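Long-range contact in DNA replication protein DnaC (Aquifex aeolicus, PDB 3ECC), which probably binds ATP and serves as a bacterial helicase loader that helps deliver the replicative helicase during initiation of DNA replication: residues Gly50-Ala55 against Ile137-Tyr142. Residues are numbered along the deposited sequence; the frame is centred on the assembly and turned at random.
With MG (magnesium ion), chain C; ADP (adenosine-5'-diphosphate), chain B; BEF (beryllium trifluoride ion), chain D.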
loop_
_atom_site.group_PDB
_atom_site.type_symbol
_atom_site.label_atom_id
_atom_site.label_comp_id
_atom_site.label_asym_id
_atom_site.label_seq_id
_atom_site.Cartn_x
_atom_site.Cartn_y
_atom_site.Cartn_z
ATOM N N GLY A 50 -4.370 10.970 -6.358
ATOM C CA GLY A 50 -3.747 11.311 -5.069
ATOM C C GLY A 50 -3.440 10.147 -4.135
ATOM O O GLY A 50 -3.121 10.359 -2.969
ATOM N N LYS A 51 -3.514 8.920 -4.648
ATOM C CA LYS A 51 -3.358 7.717 -3.819
ATOM C C LYS A 51 -2.002 7.675 -3.108
ATOM O O LYS A 51 -1.940 7.530 -1.880
ATOM C CB LYS A 51 -3.572 6.445 -4.648
ATOM C CG LYS A 51 -4.951 6.342 -5.277
ATOM C CD LYS A 51 -5.148 5.030 -6.022
ATOM C CE LYS A 51 -4.186 4.888 -7.192
ATOM N NZ LYS A 51 -4.456 5.871 -8.285
ATOM N N THR A 52 -0.924 7.807 -3.878
ATOM C CA THR A 52 0.423 7.813 -3.315
ATOM C C THR A 52 0.585 8.971 -2.334
ATOM O O THR A 52 1.262 8.845 -1.314
ATOM C CB THR A 52 1.482 7.926 -4.413
ATOM O OG1 THR A 52 1.239 6.923 -5.413
ATOM C CG2 THR A 52 2.888 7.752 -3.838
ATOM N N HIS A 53 -0.059 10.093 -2.644
ATOM C CA HIS A 53 -0.019 11.261 -1.772
ATOM C C HIS A 53 -0.500 10.898 -0.366
ATOM O O HIS A 53 0.176 11.182 0.630
ATOM C CB HIS A 53 -0.873 12.401 -2.349
ATOM C CG HIS A 53 -0.705 13.700 -1.627
ATOM N ND1 HIS A 53 0.089 14.718 -2.107
ATOM C CD2 HIS A 53 -1.203 14.135 -0.445
ATOM C CE1 HIS A 53 0.055 15.734 -1.262
ATOM N NE2 HIS A 53 -0.718 15.404 -0.243
ATOM N N LEU A 54 -1.665 10.261 -0.292
ATOM C CA LEU A 54 -2.278 9.917 0.989
ATOM C C LEU A 54 -1.547 8.795 1.706
ATOM O O LEU A 54 -1.524 8.760 2.934
ATOM C CB LEU A 54 -3.753 9.555 0.810
ATOM C CG LEU A 54 -4.648 10.764 0.570
ATOM C CD1 LEU A 54 -6.045 10.343 0.183
ATOM C CD2 LEU A 54 -4.660 11.643 1.814
ATOM N N ALA A 55 -0.948 7.887 0.934
ATOM C CA ALA A 55 -0.112 6.813 1.475
ATOM C C ALA A 55 1.153 7.343 2.158
ATOM O O ALA A 55 1.567 6.822 3.190
ATOM C CB ALA A 55 0.259 5.834 0.377
ATOM N N ILE A 137 0.206 -0.751 4.018
ATOM C CA ILE A 137 -0.625 0.119 3.202
ATOM C C ILE A 137 -0.327 -0.083 1.723
ATOM O O ILE A 137 0.825 -0.221 1.323
ATOM C CB ILE A 137 -0.438 1.598 3.591
ATOM C CG1 ILE A 137 -0.765 1.793 5.077
ATOM C CG2 ILE A 137 -1.307 2.498 2.709
ATOM C CD1 ILE A 137 -0.310 3.128 5.654
ATOM N N ILE A 138 -1.377 -0.110 0.916
ATOM C CA ILE A 138 -1.245 -0.416 -0.500
ATOM C C ILE A 138 -1.950 0.649 -1.322
ATOM O O ILE A 138 -3.014 1.124 -0.948
ATOM C CB ILE A 138 -1.869 -1.801 -0.827
ATOM C CG1 ILE A 138 -1.068 -2.931 -0.177
ATOM C CG2 ILE A 138 -1.990 -2.006 -2.339
ATOM C CD1 ILE A 138 -1.848 -4.208 -0.021
ATOM N N THR A 139 -1.335 1.052 -2.426
ATOM C CA THR A 139 -2.041 1.829 -3.441
ATOM C C THR A 139 -2.022 1.052 -4.740
ATOM O O THR A 139 -1.014 0.439 -5.096
ATOM C CB THR A 139 -1.446 3.242 -3.659
ATOM O OG1 THR A 139 -0.247 3.160 -4.439
ATOM C CG2 THR A 139 -1.146 3.912 -2.329
ATOM N N THR A 140 -3.147 1.054 -5.437
ATOM C CA THR A 140 -3.292 0.233 -6.620
ATOM C C THR A 140 -4.173 0.907 -7.667
ATOM O O THR A 140 -5.013 1.759 -7.350
ATOM C CB THR A 140 -3.848 -1.183 -6.268
ATOM O OG1 THR A 140 -3.858 -2.004 -7.441
ATOM C CG2 THR A 140 -5.260 -1.093 -5.684
ATOM N N ASN A 141 -3.981 0.513 -8.916
ATOM C CA ASN A 141 -4.776 1.047 -9.998
ATOM C C ASN A 141 -6.054 0.259 -10.270
ATOM O O ASN A 141 -6.041 -0.966 -10.300
ATOM C CB ASN A 141 -3.939 1.124 -11.256
ATOM C CG ASN A 141 -3.800 2.526 -11.747
ATOM O OD1 ASN A 141 -4.782 3.156 -12.136
ATOM N ND2 ASN A 141 -2.583 3.049 -11.708
ATOM N N TYR A 142 -7.156 0.977 -10.465
ATOM C CA TYR A 142 -8.399 0.364 -10.917
ATOM C C TYR A 142 -8.761 0.850 -12.318
ATOM O O TYR A 142 -8.900 2.060 -12.553
ATOM C CB TYR A 142 -9.543 0.639 -9.941
ATOM C CG TYR A 142 -10.812 -0.137 -10.250
ATOM C CD1 TYR A 142 -10.765 -1.498 -10.575
ATOM C CD2 TYR A 142 -12.061 0.480 -10.189
ATOM C CE1 TYR A 142 -11.931 -2.212 -10.864
ATOM C CE2 TYR A 142 -13.233 -0.228 -10.463
ATOM C CZ TYR A 142 -13.163 -1.571 -10.801
ATOM O OH TYR A 142 -14.324 -2.274 -11.071
HETATM MG MG MG C . 0.516 6.603 -7.060
HETATM P PB ADP B . -1.788 8.620 -7.649
HETATM O O1B ADP B . -0.777 8.082 -6.652
HETATM O O2B ADP B . -3.195 8.134 -7.423
HETATM O O3B ADP B . -1.337 8.535 -9.081
HETATM P PA ADP B . -0.553 11.001 -6.795
HETATM O O1A ADP B . -0.497 10.837 -5.296
HETATM O O2A ADP B . 0.779 10.592 -7.402
HETATM O O3A ADP B . -1.827 10.190 -7.377
HETATM O "O5'" ADP B . -0.941 12.511 -7.196
HETATM C "C5'" ADP B . -0.341 13.204 -8.286
HETATM C "C4'" ADP B . 0.156 14.564 -7.812
HETATM O "O4'" ADP B . -0.954 15.340 -7.362
HETATM C "C3'" ADP B . 1.097 14.427 -6.633
HETATM O "O3'" ADP B . 2.233 15.241 -6.877
HETATM C "C2'" ADP B . 0.308 14.907 -5.425
HETATM O "O2'" ADP B . 1.124 15.664 -4.551
HETATM C "C1'" ADP B . -0.761 15.791 -6.017
HETATM N N9 ADP B . -2.050 15.745 -5.274
HETATM C C8 ADP B . -3.027 14.822 -5.397
HETATM N N7 ADP B . -4.081 15.111 -4.585
HETATM C C5 ADP B . -3.793 16.249 -3.941
HETATM C C6 ADP B . -4.459 17.121 -2.935
HETATM N N6 ADP B . -5.692 16.846 -2.446
HETATM N N1 ADP B . -3.807 18.218 -2.527
HETATM C C2 ADP B . -2.585 18.539 -3.000
HETATM N N3 ADP B . -1.925 17.797 -3.909
HETATM C C4 ADP B . -2.462 16.669 -4.402
HETATM BE BE BEF D . -0.697 6.412 -9.765
HETATM F F1 BEF D . -2.396 5.980 -9.600
HETATM F F2 BEF D . 0.435 6.097 -8.439
HETATM F F3 BEF D . -0.276 7.552 -11.042
#
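Lys51 CB and Thr139 CB meet across the contact 4.0 Å apart, while the imidazole of His53 is turned away from the strand and onto the nucleotide. ADP C4 lies over one face of that ring, ND1 at its rim shares a hydrogen bond with ADP O2' (2.8 Å), and the ring of Tyr12 meets it with the planes inclined at about 50°. Facing the strand, the Lys51 chain bends at chi3 (-63°) and chi4, bringing CE to 3.2 Å from Thr140 O and letting NZ bond ADP O2B (2.7 Å) and Gly45 O. An alanine here would probably leave O2B with the P-loop amides of Gly50 and Lys51 but without the amine, and open a gap beside Thr140 O. Thr52 OG1 binds the magnesium ion, which also takes ADP O1B. Asp107 OD2 accepts hydrogen bonds from Thr52 OG1 and Thr139 OG1 and so ties Thr139 to the metal-binding threonine; Thr139 CG2 packs on Ala55 CB (3.6 Å), which also faces Ile137 CG2 at 4.4 Å. This is the Walker A arrangement of a P-loop NTPase: the start of helix 51-65 runs nearly antiparallel (177°) over strand 136-141, their local axes 8.5 Å apart. The strand lies between 104-107 and 40-45 in the parallel sheet, and helix 153-162 packs against Thr140, whose CB points away from helix 51-65.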